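Long-range contacts in GH3 beta-N-acetylglucosaminidase (Paenibacillaceae, PDB 6K5J), which hydrolyses terminal non-reducing N-acetyl-D-glucosamine residues from beta-N-acetylglucosaminides, as a family 3 glycoside hydrolase: residues Ile47-Asn52 with Val298-Glu303; Tyr279-Gly284 with Lys306-Ala311; Gly380-Asp385 with Ala514-Gly519; Ser449-Val454 with Val477-Ala482. All blocks are in the same frame, centred on the assembly; numbering follows the deposited sequence.

Contact 1: Ile47-Asn52 with Val298-Glu303; sequences IYFRRN and VSHRYE. With NAG (2-acetamido-2-deoxy-beta-D-glucopyranose), chain B.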
loop_
_atom_site.group_PDB
_atom_site.type_symbol
_atom_site.label_atom_id
_atom_site.label_comp_id
_atom_site.label_asym_id
_atom_site.label_seq_id
_atom_site.Cartn_x
_atom_site.Cartn_y
_atom_site.Cartn_z
ATOM N N ILE A 47 14.881 -1.797 3.664
ATOM C CA ILE A 47 13.543 -1.963 3.099
ATOM C C ILE A 47 13.622 -2.954 1.940
ATOM O O ILE A 47 14.508 -2.850 1.080
ATOM C CB ILE A 47 12.929 -0.622 2.645
ATOM C CG1 ILE A 47 11.566 -0.875 1.973
ATOM C CG2 ILE A 47 13.888 0.151 1.727
ATOM C CD1 ILE A 47 10.700 0.361 1.801
ATOM N N TYR A 48 12.695 -3.912 1.921
ATOM C CA TYR A 48 12.584 -4.909 0.861
ATOM C C TYR A 48 11.632 -4.436 -0.240
ATOM O O TYR A 48 10.605 -3.803 0.034
ATOM C CB TYR A 48 12.045 -6.232 1.407
ATOM C CG TYR A 48 12.977 -7.066 2.266
ATOM C CD1 TYR A 48 14.362 -6.993 2.126
ATOM C CD2 TYR A 48 12.455 -7.966 3.196
ATOM C CE1 TYR A 48 15.207 -7.795 2.902
ATOM C CE2 TYR A 48 13.286 -8.763 3.973
ATOM C CZ TYR A 48 14.660 -8.666 3.825
ATOM O OH TYR A 48 15.481 -9.462 4.589
ATOM N N PHE A 49 11.955 -4.805 -1.481
ATOM C CA PHE A 49 11.042 -4.718 -2.620
ATOM C C PHE A 49 10.923 -6.092 -3.279
ATOM O O PHE A 49 11.527 -7.061 -2.827
ATOM C CB PHE A 49 11.501 -3.623 -3.592
ATOM C CG PHE A 49 11.328 -2.243 -3.020
ATOM C CD1 PHE A 49 12.305 -1.700 -2.194
ATOM C CD2 PHE A 49 10.153 -1.535 -3.226
ATOM C CE1 PHE A 49 12.136 -0.446 -1.618
ATOM C CE2 PHE A 49 9.968 -0.278 -2.653
ATOM C CZ PHE A 49 10.965 0.266 -1.850
ATOM N N ARG A 50 10.096 -6.169 -4.333
ATOM C CA ARG A 50 9.847 -7.438 -5.026
ATOM C C ARG A 50 11.150 -8.136 -5.427
ATOM O O ARG A 50 11.243 -9.369 -5.390
ATOM C CB ARG A 50 8.957 -7.179 -6.257
ATOM C CG ARG A 50 8.548 -8.428 -7.045
ATOM C CD ARG A 50 7.349 -8.132 -7.994
ATOM N NE ARG A 50 6.209 -7.600 -7.253
ATOM C CZ ARG A 50 5.243 -8.340 -6.711
ATOM N NH1 ARG A 50 5.247 -9.657 -6.844
ATOM N NH2 ARG A 50 4.263 -7.764 -6.036
ATOM N N ARG A 51 12.172 -7.357 -5.802
ATOM C CA ARG A 51 13.469 -7.902 -6.208
ATOM C C ARG A 51 14.149 -8.707 -5.103
ATOM O O ARG A 51 15.008 -9.542 -5.405
ATOM C CB ARG A 51 14.402 -6.770 -6.647
ATOM C CG ARG A 51 14.654 -5.749 -5.516
ATOM C CD ARG A 51 15.467 -4.522 -5.950
ATOM N NE ARG A 51 15.640 -3.612 -4.812
ATOM C CZ ARG A 51 15.279 -2.331 -4.791
ATOM N NH1 ARG A 51 14.742 -1.757 -5.864
ATOM N NH2 ARG A 51 15.473 -1.617 -3.683
ATOM N N ASN A 52 13.790 -8.486 -3.838
ATOM C CA ASN A 52 14.369 -9.235 -2.725
ATOM C C ASN A 52 13.529 -10.428 -2.306
ATOM O O ASN A 52 13.923 -11.135 -1.376
ATOM C CB ASN A 52 14.559 -8.336 -1.493
ATOM C CG ASN A 52 15.237 -7.024 -1.818
ATOM O OD1 ASN A 52 14.612 -5.954 -1.762
ATOM N ND2 ASN A 52 16.530 -7.089 -2.144
ATOM N N VAL A 298 15.582 5.909 1.775
ATOM C CA VAL A 298 16.168 6.052 0.440
ATOM C C VAL A 298 16.202 4.651 -0.172
ATOM O O VAL A 298 17.136 3.877 0.048
ATOM C CB VAL A 298 17.556 6.701 0.463
ATOM C CG1 VAL A 298 17.980 7.075 -0.960
ATOM C CG2 VAL A 298 17.551 7.962 1.345
ATOM N N SER A 299 15.171 4.321 -0.963
ATOM C CA SER A 299 14.838 2.913 -1.218
ATOM C C SER A 299 15.702 2.224 -2.271
ATOM O O SER A 299 15.816 0.991 -2.243
ATOM C CB SER A 299 13.377 2.785 -1.651
ATOM O OG SER A 299 12.499 3.210 -0.621
ATOM N N HIS A 300 16.278 2.952 -3.229
ATOM C CA HIS A 300 16.695 2.242 -4.440
ATOM C C HIS A 300 18.152 2.437 -4.855
ATOM O O HIS A 300 18.885 1.456 -5.041
ATOM C CB HIS A 300 15.755 2.650 -5.586
ATOM C CG HIS A 300 14.321 2.287 -5.341
ATOM N ND1 HIS A 300 13.906 0.985 -5.161
ATOM C CD2 HIS A 300 13.214 3.057 -5.199
ATOM C CE1 HIS A 300 12.602 0.966 -4.941
ATOM N NE2 HIS A 300 12.160 2.212 -4.955
ATOM N N ARG A 301 18.586 3.679 -5.027
ATOM C CA ARG A 301 19.871 3.963 -5.656
ATOM C C ARG A 301 20.951 4.147 -4.598
ATOM O O ARG A 301 20.878 5.074 -3.785
ATOM C CB ARG A 301 19.773 5.208 -6.537
ATOM C CG ARG A 301 18.545 5.219 -7.436
ATOM C CD ARG A 301 18.810 5.955 -8.726
ATOM N NE ARG A 301 19.914 5.329 -9.445
ATOM C CZ ARG A 301 20.479 5.835 -10.533
ATOM N NH1 ARG A 301 20.042 6.983 -11.036
ATOM N NH2 ARG A 301 21.483 5.191 -11.116
ATOM N N TYR A 302 21.969 3.278 -4.638
ATOM C CA TYR A 302 23.061 3.355 -3.669
ATOM C C TYR A 302 23.703 4.742 -3.629
ATOM O O TYR A 302 24.071 5.235 -2.551
ATOM C CB TYR A 302 24.109 2.294 -3.990
ATOM C CG TYR A 302 25.300 2.337 -3.074
ATOM C CD1 TYR A 302 25.280 1.690 -1.845
ATOM C CD2 TYR A 302 26.449 3.035 -3.433
ATOM C CE1 TYR A 302 26.368 1.737 -0.994
ATOM C CE2 TYR A 302 27.544 3.085 -2.590
ATOM C CZ TYR A 302 27.501 2.433 -1.373
ATOM O OH TYR A 302 28.588 2.487 -0.532
ATOM N N GLU A 303 23.878 5.371 -4.796
ATOM C CA GLU A 303 24.492 6.698 -4.844
ATOM C C GLU A 303 23.698 7.703 -4.022
ATOM O O GLU A 303 24.277 8.548 -3.330
ATOM C CB GLU A 303 24.604 7.182 -6.289
ATOM C CG GLU A 303 25.523 6.350 -7.166
ATOM C CD GLU A 303 24.850 5.097 -7.715
ATOM O OE1 GLU A 303 23.640 4.888 -7.436
ATOM O OE2 GLU A 303 25.536 4.330 -8.430
HETATM C C1 NAG B . 6.559 5.814 -1.669
HETATM C C2 NAG B . 5.098 5.564 -1.215
HETATM C C3 NAG B . 5.047 4.954 0.197
HETATM C C4 NAG B . 6.007 3.779 0.331
HETATM C C5 NAG B . 7.400 4.226 -0.078
HETATM C C6 NAG B . 8.445 3.136 0.013
HETATM C C7 NAG B . 3.148 6.957 -1.814
HETATM C C8 NAG B . 2.536 8.328 -1.717
HETATM N N2 NAG B . 4.351 6.815 -1.247
HETATM O O1 NAG B . 6.545 6.079 -3.032
HETATM O O3 NAG B . 3.723 4.521 0.493
HETATM O O4 NAG B . 6.028 3.310 1.674
HETATM O O5 NAG B . 7.351 4.641 -1.446
HETATM O O6 NAG B . 8.249 2.144 -0.987
HETATM O O7 NAG B . 2.569 6.020 -2.359
#
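R51 sets its CG between the backbone N and the carbonyl carbon (chi1 60°) and then runs extended from CG to NE, while H300 turns its CG anti to its own carbonyl carbon (chi1 -62°). The guanidinium and imidazole planes meet 82° apart. R51 NH1 donates an almost straight bond to H300 ND1 at 3.0 Å, lying close to both planes, and NH2 adds a weak one to the same nitrogen. NH2 also reaches S299 O at 3.0 Å, tilted from the carbonyl plane, and NE binds F25 O outside the pair, so every guanidinium nitrogen is used. An alanine in place of R51 would probably leave H300 ND1 and S299 O without these donors and the imidazole freer to turn. The imidazole in turn presses CE1 over the centre of the F49 ring, 3.5 Å above its plane. S299 CB packs against F49 CE1 at 3.5 Å. At the rim of the same phenyl ring, F49 CE2 touches O6 of the bound NAG at 3.4 Å, and I47 CD1 lies 4.0 Å from NAG C6. D83, R152, K182, H183 and D268 hold the sugar by hydrogen bonds. Both segments start at the last residue of a parallel strand, 45-47 or 296-298, at the C-terminal end of the TIM barrel: I47 and F49 border the sugar, and 298-303 backs F49 in a second shell.

Contact 2: Tyr279-Gly284 with Lys306-Ala311; sequences YGVGEG and KAALDA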
loop_
_atom_site.group_PDB
_atom_site.type_symbol
_atom_site.label_atom_id
_atom_site.label_comp_id
_atom_site.label_asym_id
_atom_site.label_seq_id
_atom_site.Cartn_x
_atom_site.Cartn_y
_atom_site.Cartn_z
ATOM N N TYR A 279 14.268 19.451 -4.268
ATOM C CA TYR A 279 15.114 19.743 -3.116
ATOM C C TYR A 279 16.436 18.982 -3.117
ATOM O O TYR A 279 17.416 19.480 -2.557
ATOM C CB TYR A 279 14.350 19.465 -1.814
ATOM C CG TYR A 279 13.057 20.241 -1.697
ATOM C CD1 TYR A 279 13.027 21.509 -1.125
ATOM C CD2 TYR A 279 11.860 19.704 -2.164
ATOM C CE1 TYR A 279 11.834 22.224 -1.030
ATOM C CE2 TYR A 279 10.673 20.400 -2.073
ATOM C CZ TYR A 279 10.662 21.664 -1.509
ATOM O OH TYR A 279 9.472 22.350 -1.428
ATOM N N GLY A 280 16.486 17.796 -3.721
ATOM C CA GLY A 280 17.675 16.934 -3.709
ATOM C C GLY A 280 17.671 15.953 -2.546
ATOM O O GLY A 280 17.153 16.226 -1.470
ATOM N N VAL A 281 18.276 14.779 -2.770
ATOM C CA VAL A 281 18.219 13.713 -1.762
ATOM C C VAL A 281 19.087 14.057 -0.548
ATOM O O VAL A 281 18.645 13.934 0.602
ATOM C CB VAL A 281 18.617 12.358 -2.375
ATOM C CG1 VAL A 281 18.757 11.289 -1.278
ATOM C CG2 VAL A 281 17.579 11.917 -3.430
ATOM N N GLY A 282 20.333 14.478 -0.782
ATOM C CA GLY A 282 21.222 14.777 0.332
ATOM C C GLY A 282 20.714 15.923 1.188
ATOM O O GLY A 282 20.615 15.809 2.414
ATOM N N GLU A 283 20.349 17.030 0.546
ATOM C CA GLU A 283 19.828 18.173 1.281
ATOM C C GLU A 283 18.412 17.913 1.781
ATOM O O GLU A 283 18.018 18.443 2.823
ATOM C CB GLU A 283 19.902 19.425 0.397
ATOM C CG GLU A 283 19.401 20.711 1.038
ATOM C CD GLU A 283 20.240 21.195 2.223
ATOM O OE1 GLU A 283 19.650 21.823 3.126
ATOM O OE2 GLU A 283 21.473 20.969 2.254
ATOM N N GLY A 284 17.634 17.094 1.069
ATOM C CA GLY A 284 16.358 16.669 1.619
ATOM C C GLY A 284 16.526 15.866 2.896
ATOM O O GLY A 284 15.760 16.031 3.851
ATOM N N LYS A 306 24.141 6.902 -0.202
ATOM C CA LYS A 306 25.402 7.458 0.294
ATOM C C LYS A 306 25.361 8.982 0.346
ATOM O O LYS A 306 25.962 9.589 1.242
ATOM C CB LYS A 306 26.568 6.985 -0.585
ATOM C CG LYS A 306 27.933 6.983 0.118
ATOM C CD LYS A 306 28.119 5.729 0.966
ATOM C CE LYS A 306 29.559 5.572 1.463
ATOM N NZ LYS A 306 29.822 6.271 2.758
ATOM N N ALA A 307 24.663 9.620 -0.595
ATOM C CA ALA A 307 24.560 11.076 -0.557
ATOM C C ALA A 307 23.830 11.541 0.698
ATOM O O ALA A 307 24.247 12.511 1.342
ATOM C CB ALA A 307 23.861 11.597 -1.812
ATOM N N ALA A 308 22.737 10.860 1.063
ATOM C CA ALA A 308 22.020 11.199 2.293
ATOM C C ALA A 308 22.903 10.997 3.519
ATOM O O ALA A 308 22.962 11.856 4.406
ATOM C CB ALA A 308 20.753 10.349 2.410
ATOM N N LEU A 309 23.585 9.857 3.589
ATOM C CA LEU A 309 24.460 9.571 4.721
ATOM C C LEU A 309 25.566 10.615 4.842
ATOM O O LEU A 309 25.859 11.102 5.945
ATOM C CB LEU A 309 25.062 8.170 4.574
ATOM C CG LEU A 309 24.187 6.957 4.903
ATOM C CD1 LEU A 309 24.683 5.698 4.165
ATOM C CD2 LEU A 309 24.129 6.720 6.407
ATOM N N ASP A 310 26.202 10.954 3.713
ATOM C CA ASP A 310 27.258 11.963 3.697
ATOM C C ASP A 310 26.722 13.333 4.086
ATOM O O ASP A 310 27.368 14.069 4.836
ATOM C CB ASP A 310 27.901 12.041 2.304
ATOM C CG ASP A 310 28.872 10.895 2.029
ATOM O OD1 ASP A 310 29.360 10.267 2.989
ATOM O OD2 ASP A 310 29.146 10.629 0.838
ATOM N N ALA A 311 25.550 13.702 3.567
ATOM C CA ALA A 311 24.987 15.011 3.878
ATOM C C ALA A 311 24.617 15.123 5.354
ATOM O O ALA A 311 24.815 16.179 5.970
ATOM C CB ALA A 311 23.774 15.276 2.989
#
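Beside the point where G282 meets A308, the shortest polar bond joins G284 N to G280 O at 2.7 Å and closes the first turn of helix 281-291, with G280 as its N-cap. This helix and helix 302-317 precede and follow strand 296-298 in the TIM barrel, and they pack through small residues, a clear example of glycine and alanine allowing helix backbones to approach closely. The CA atoms of G282 and A308 are only 4.2 Å apart. G282 CA also lies 3.9 Å from A307 O, the carbonyl that accepts the helical bond of A311 N. A CB on G282 would sit tightly against A311 CB and close to A307 O, consistent with glycine here. At G284 the obstacle is local instead, because a CB there would collide with G280 O. Toward the buried side V281 holds CG1 anti to its backbone N (chi1 172°), and this methyl meets A308 CB at 4.3 Å. Further along, A308 also touches A285, and A311 touches V286, so the packing continues along helix 281-291. E283 and K306 carry salt bridges to R320 and D41, outside the two segments. The contact is tightest where the methyl of A311 presses on the peptide group of G282, with CB 3.3 Å from G282 O and 3.6 Å from G282 C.

Contact 3: Gly380-Asp385 with Ala514-Gly519; sequences GEFTLD and ALVLTG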
loop_
_atom_site.group_PDB
_atom_site.type_symbol
_atom_site.label_atom_id
_atom_site.label_comp_id
_atom_site.label_asym_id
_atom_site.label_seq_id
_atom_site.Cartn_x
_atom_site.Cartn_y
_atom_site.Cartn_z
ATOM N N GLY A 380 -32.398 -4.452 -12.325
ATOM C CA GLY A 380 -33.168 -5.676 -12.228
ATOM C C GLY A 380 -32.248 -6.851 -11.996
ATOM O O GLY A 380 -31.184 -6.688 -11.395
ATOM N N GLU A 381 -32.626 -8.033 -12.467
ATOM C CA GLU A 381 -31.808 -9.210 -12.217
ATOM C C GLU A 381 -30.520 -9.149 -13.025
ATOM O O GLU A 381 -30.496 -8.660 -14.157
ATOM C CB GLU A 381 -32.588 -10.488 -12.532
ATOM C CG GLU A 381 -32.148 -11.687 -11.685
ATOM C CD GLU A 381 -31.735 -11.286 -10.267
ATOM O OE1 GLU A 381 -32.635 -11.138 -9.402
ATOM O OE2 GLU A 381 -30.510 -11.106 -10.024
ATOM N N PHE A 382 -29.437 -9.624 -12.417
ATOM C CA PHE A 382 -28.135 -9.647 -13.064
ATOM C C PHE A 382 -27.463 -11.012 -13.040
ATOM O O PHE A 382 -26.436 -11.178 -13.701
ATOM C CB PHE A 382 -27.187 -8.641 -12.397
ATOM C CG PHE A 382 -27.017 -8.879 -10.925
ATOM C CD1 PHE A 382 -26.188 -9.890 -10.463
ATOM C CD2 PHE A 382 -27.713 -8.116 -10.004
ATOM C CE1 PHE A 382 -26.046 -10.126 -9.108
ATOM C CE2 PHE A 382 -27.576 -8.348 -8.653
ATOM C CZ PHE A 382 -26.738 -9.352 -8.199
ATOM N N THR A 383 -27.982 -11.979 -12.290
ATOM C CA THR A 383 -27.234 -13.212 -12.078
ATOM C C THR A 383 -27.048 -13.971 -13.388
ATOM O O THR A 383 -27.939 -14.007 -14.243
ATOM C CB THR A 383 -27.933 -14.088 -11.044
ATOM O OG1 THR A 383 -29.320 -14.193 -11.367
ATOM C CG2 THR A 383 -27.787 -13.472 -9.655
ATOM N N LEU A 384 -25.867 -14.563 -13.545
ATOM C CA LEU A 384 -25.515 -15.245 -14.784
ATOM C C LEU A 384 -26.401 -16.466 -15.017
ATOM O O LEU A 384 -26.793 -17.159 -14.076
ATOM C CB LEU A 384 -24.046 -15.668 -14.745
ATOM C CG LEU A 384 -23.006 -14.546 -14.672
ATOM C CD1 LEU A 384 -21.622 -15.136 -14.432
ATOM C CD2 LEU A 384 -23.014 -13.707 -15.935
ATOM N N ASP A 385 -26.705 -16.732 -16.286
ATOM C CA ASP A 385 -27.427 -17.937 -16.693
ATOM C C ASP A 385 -26.403 -19.036 -16.970
ATOM O O ASP A 385 -25.661 -18.969 -17.955
ATOM C CB ASP A 385 -28.294 -17.638 -17.917
ATOM C CG ASP A 385 -29.115 -18.838 -18.388
ATOM O OD1 ASP A 385 -28.855 -19.983 -17.965
ATOM O OD2 ASP A 385 -30.031 -18.622 -19.204
ATOM N N ALA A 514 -17.479 -13.883 -8.068
ATOM C CA ALA A 514 -18.121 -14.983 -8.780
ATOM C C ALA A 514 -19.345 -15.482 -8.025
ATOM O O ALA A 514 -20.390 -15.752 -8.630
ATOM C CB ALA A 514 -17.126 -16.128 -8.996
ATOM N N LEU A 515 -19.236 -15.608 -6.699
ATOM C CA LEU A 515 -20.376 -16.079 -5.914
ATOM C C LEU A 515 -21.551 -15.108 -5.998
ATOM O O LEU A 515 -22.711 -15.526 -5.991
ATOM C CB LEU A 515 -19.966 -16.292 -4.456
ATOM C CG LEU A 515 -18.927 -17.396 -4.202
ATOM C CD1 LEU A 515 -18.380 -17.294 -2.793
ATOM C CD2 LEU A 515 -19.510 -18.784 -4.436
ATOM N N VAL A 516 -21.273 -13.805 -6.052
ATOM C CA VAL A 516 -22.351 -12.827 -6.204
ATOM C C VAL A 516 -23.012 -12.972 -7.572
ATOM O O VAL A 516 -24.245 -13.055 -7.682
ATOM C CB VAL A 516 -21.815 -11.400 -5.993
ATOM C CG1 VAL A 516 -22.827 -10.361 -6.518
ATOM C CG2 VAL A 516 -21.503 -11.157 -4.529
ATOM N N LEU A 517 -22.199 -12.990 -8.634
ATOM C CA LEU A 517 -22.707 -13.017 -10.001
ATOM C C LEU A 517 -23.481 -14.289 -10.312
ATOM O O LEU A 517 -24.336 -14.276 -11.202
ATOM C CB LEU A 517 -21.544 -12.874 -10.991
ATOM C CG LEU A 517 -20.754 -11.573 -10.933
ATOM C CD1 LEU A 517 -19.615 -11.569 -11.958
ATOM C CD2 LEU A 517 -21.693 -10.394 -11.145
ATOM N N THR A 518 -23.207 -15.385 -9.604
ATOM C CA THR A 518 -23.936 -16.630 -9.796
ATOM C C THR A 518 -25.066 -16.816 -8.782
ATOM O O THR A 518 -25.638 -17.902 -8.704
ATOM C CB THR A 518 -22.965 -17.822 -9.742
ATOM O OG1 THR A 518 -22.288 -17.843 -8.480
ATOM C CG2 THR A 518 -21.928 -17.707 -10.840
ATOM N N GLY A 519 -25.383 -15.794 -7.987
ATOM C CA GLY A 519 -26.501 -15.913 -7.067
ATOM C C GLY A 519 -26.265 -16.793 -5.858
ATOM O O GLY A 519 -27.223 -17.172 -5.177
HETATM O O HOH W 1 -26.054 -18.089 -11.930
#
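F382 turns the rim of its ring toward the end of helix 507-517, where V516 O lies near the ring plane, at the edge, 3.7 Å from CE1, which also brushes V516 CG1. Its CG stands between the backbone N and the carbonyl carbon (chi1 57°), which starts the ring toward the helix end. The next two residues clasp the last helical carbonyl. L384 N binds L517 O at 2.8 Å, almost straight and nearly along the C=O axis, and T383 CA adds a CA-H...O contact to the same oxygen at 3.2 Å. One helix-end acceptor is therefore met by two consecutive residues of the loop. L384 then lays CD1 against L517 CB at 4.1 Å, an apolar contact beside the polar bond.

Here a loop docks on a Schellman motif. G519, with positive phi, is its C-prime residue: G519 N returns to V516 O at 3.0 Å, and Q520 N returns to L515 O. T383 CG2 packs 3.7 Å from G519 N, so close that a CB on G519 would press on that methyl. Within the helix end, A514 O takes T518 N and T518 OG1, the latter at 2.8 Å, from opposite faces of its plane; T518 OG1 also pairs with Q520 NE2.

Around this junction the F382 ring meets F500 of strand 499-501 edge-to-face, V516 and L517 also touch F500, and L417 of helix 413-419 covers L384 and T518. The loop thus leads from strand 374-377 to strand 390-396 across the end of helix 507-517.

Contact 4: Ser449-Val454 with Val477-Ala482; sequences SQVVVV and VQLIVA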
loop_
_atom_site.group_PDB
_atom_site.type_symbol
_atom_site.label_atom_id
_atom_site.label_comp_id
_atom_site.label_asym_id
_atom_site.label_seq_id
_atom_site.Cartn_x
_atom_site.Cartn_y
_atom_site.Cartn_z
ATOM N N SER A 449 -23.399 -13.524 -25.721
ATOM C CA SER A 449 -24.165 -12.349 -25.308
ATOM C C SER A 449 -23.990 -12.012 -23.824
ATOM O O SER A 449 -24.104 -10.836 -23.447
ATOM C CB SER A 449 -25.645 -12.547 -25.649
ATOM O OG SER A 449 -26.372 -13.042 -24.545
ATOM N N GLN A 450 -23.718 -13.008 -22.975
ATOM C CA GLN A 450 -23.394 -12.773 -21.569
ATOM C C GLN A 450 -21.943 -12.329 -21.452
ATOM O O GLN A 450 -21.026 -13.150 -21.585
ATOM C CB GLN A 450 -23.601 -14.033 -20.737
ATOM C CG GLN A 450 -25.024 -14.363 -20.398
ATOM C CD GLN A 450 -25.103 -15.417 -19.318
ATOM O OE1 GLN A 450 -25.792 -15.244 -18.312
ATOM N NE2 GLN A 450 -24.389 -16.523 -19.519
ATOM N N VAL A 451 -21.728 -11.050 -21.143
ATOM C CA VAL A 451 -20.394 -10.468 -21.043
ATOM C C VAL A 451 -20.212 -9.866 -19.654
ATOM O O VAL A 451 -21.051 -9.080 -19.199
ATOM C CB VAL A 451 -20.155 -9.399 -22.124
ATOM C CG1 VAL A 451 -18.739 -8.836 -21.992
ATOM C CG2 VAL A 451 -20.370 -9.992 -23.527
ATOM N N VAL A 452 -19.126 -10.243 -18.983
ATOM C CA VAL A 452 -18.679 -9.587 -17.757
ATOM C C VAL A 452 -17.333 -8.945 -18.048
ATOM O O VAL A 452 -16.345 -9.651 -18.290
ATOM C CB VAL A 452 -18.543 -10.558 -16.573
ATOM C CG1 VAL A 452 -18.141 -9.772 -15.308
ATOM C CG2 VAL A 452 -19.820 -11.357 -16.340
ATOM N N VAL A 453 -17.273 -7.623 -17.989
ATOM C CA VAL A 453 -15.993 -6.931 -18.055
ATOM C C VAL A 453 -15.536 -6.648 -16.637
ATOM O O VAL A 453 -16.253 -5.997 -15.863
ATOM C CB VAL A 453 -16.075 -5.628 -18.860
ATOM C CG1 VAL A 453 -14.704 -4.935 -18.839
ATOM C CG2 VAL A 453 -16.515 -5.913 -20.273
ATOM N N VAL A 454 -14.356 -7.144 -16.295
ATOM C CA VAL A 454 -13.663 -6.704 -15.092
ATOM C C VAL A 454 -12.894 -5.444 -15.477
ATOM O O VAL A 454 -11.986 -5.491 -16.311
ATOM C CB VAL A 454 -12.741 -7.796 -14.543
ATOM C CG1 VAL A 454 -11.995 -7.285 -13.328
ATOM C CG2 VAL A 454 -13.549 -9.032 -14.163
ATOM N N VAL A 477 -26.251 -7.608 -26.198
ATOM C CA VAL A 477 -25.290 -7.952 -25.158
ATOM C C VAL A 477 -25.928 -7.675 -23.803
ATOM O O VAL A 477 -26.553 -6.626 -23.606
ATOM C CB VAL A 477 -23.975 -7.160 -25.320
ATOM C CG1 VAL A 477 -23.064 -7.345 -24.097
ATOM C CG2 VAL A 477 -23.253 -7.571 -26.594
ATOM N N GLN A 478 -25.790 -8.623 -22.878
ATOM C CA GLN A 478 -26.128 -8.408 -21.473
ATOM C C GLN A 478 -24.806 -8.214 -20.739
ATOM O O GLN A 478 -24.084 -9.181 -20.472
ATOM C CB GLN A 478 -26.936 -9.569 -20.903
ATOM C CG GLN A 478 -28.357 -9.675 -21.458
ATOM C CD GLN A 478 -28.404 -10.345 -22.820
ATOM O OE1 GLN A 478 -27.888 -11.454 -22.998
ATOM N NE2 GLN A 478 -29.020 -9.673 -23.795
ATOM N N LEU A 479 -24.477 -6.957 -20.450
ATOM C CA LEU A 479 -23.169 -6.570 -19.933
ATOM C C LEU A 479 -23.249 -6.321 -18.431
ATOM O O LEU A 479 -24.117 -5.574 -17.970
ATOM C CB LEU A 479 -22.669 -5.308 -20.633
ATOM C CG LEU A 479 -21.403 -4.672 -20.041
ATOM C CD1 LEU A 479 -20.211 -5.572 -20.304
ATOM C CD2 LEU A 479 -21.179 -3.281 -20.640
ATOM N N ILE A 480 -22.346 -6.949 -17.678
ATOM C CA ILE A 480 -22.083 -6.612 -16.282
ATOM C C ILE A 480 -20.655 -6.084 -16.197
ATOM O O ILE A 480 -19.739 -6.666 -16.784
ATOM C CB ILE A 480 -22.249 -7.835 -15.352
ATOM C CG1 ILE A 480 -23.697 -8.324 -15.325
ATOM C CG2 ILE A 480 -21.762 -7.525 -13.923
ATOM C CD1 ILE A 480 -23.847 -9.708 -14.668
ATOM N N VAL A 481 -20.452 -5.000 -15.456
ATOM C CA VAL A 481 -19.113 -4.482 -15.191
ATOM C C VAL A 481 -18.819 -4.655 -13.703
ATOM O O VAL A 481 -19.661 -4.344 -12.854
ATOM C CB VAL A 481 -18.979 -3.014 -15.632
ATOM C CG1 VAL A 481 -17.553 -2.494 -15.380
ATOM C CG2 VAL A 481 -19.328 -2.882 -17.105
ATOM N N ALA A 482 -17.636 -5.175 -13.394
ATOM C CA ALA A 482 -17.165 -5.317 -12.023
ATOM C C ALA A 482 -15.784 -4.689 -11.946
ATOM O O ALA A 482 -14.857 -5.146 -12.620
ATOM C CB ALA A 482 -17.121 -6.789 -11.602
#
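S449 OG donates to Q478 OE1 at 2.7 Å, and directly beside it Q478 N binds S449 O at 2.8 Å, a double clasp of side chain and backbone at the start of two parallel strands. These strands, 450-455 and 478-483, are the outer elements of a beta-alpha-beta crossover whose helix is 462-472. Q478 bends its chain at chi2 (80°), bringing CD round toward the serine. An alanine in place of S449 would probably leave Q478 OE1 without this donor and its amide free to swing. From the clasp the parallel ladder runs on: V451 N to Q478 O, I480 N to V451 O at 2.9 Å, V453 N to I480 O, and A482 N to V453 O. V451 and V453 each donate and accept, while V452 and V454 bond in the other direction, to strand 390-396. CA-H...O contacts fill the intervals, as from V452 CA to I480 O at 3.3 Å.

Side chains alternate between the two faces of the sheet. V452, I480 and A482 turn to helix 507-517, whereas V453, L479 and V481 turn to helix 462-472. At the strand start V451 CG2 meets V477 CG1 at 3.8 Å; on the face of V451, V453 and L479, V451 CG1 lies 4.0 Å from L479 CD1. The same leucine methyl, L479 CD1, reaches on to V453 CG2 at 3.7 Å.

How the contacts relate
The four contacts form two clusters on opposite parts of the chain. Contacts 1 and 2 lie in the TIM-barrel domain, with centres about 16 Å apart; their segments alternate along the sequence and both use helix 302-317. V298 joins them by touching V281 and A308, so the helix packing backs the strand whose following loop packs on F49, which in turn touches the sugar. Contacts 3 and 4 follow later, with centres about 11 Å apart around the six-stranded mixed sheet, contact 4 lying in sequence between the segments of contact 3. D385 N to Q450 OE1 links them. The centres of contacts 1 and 3 are about 44 Å apart: the clusters occupy separate parts of the fold without touching.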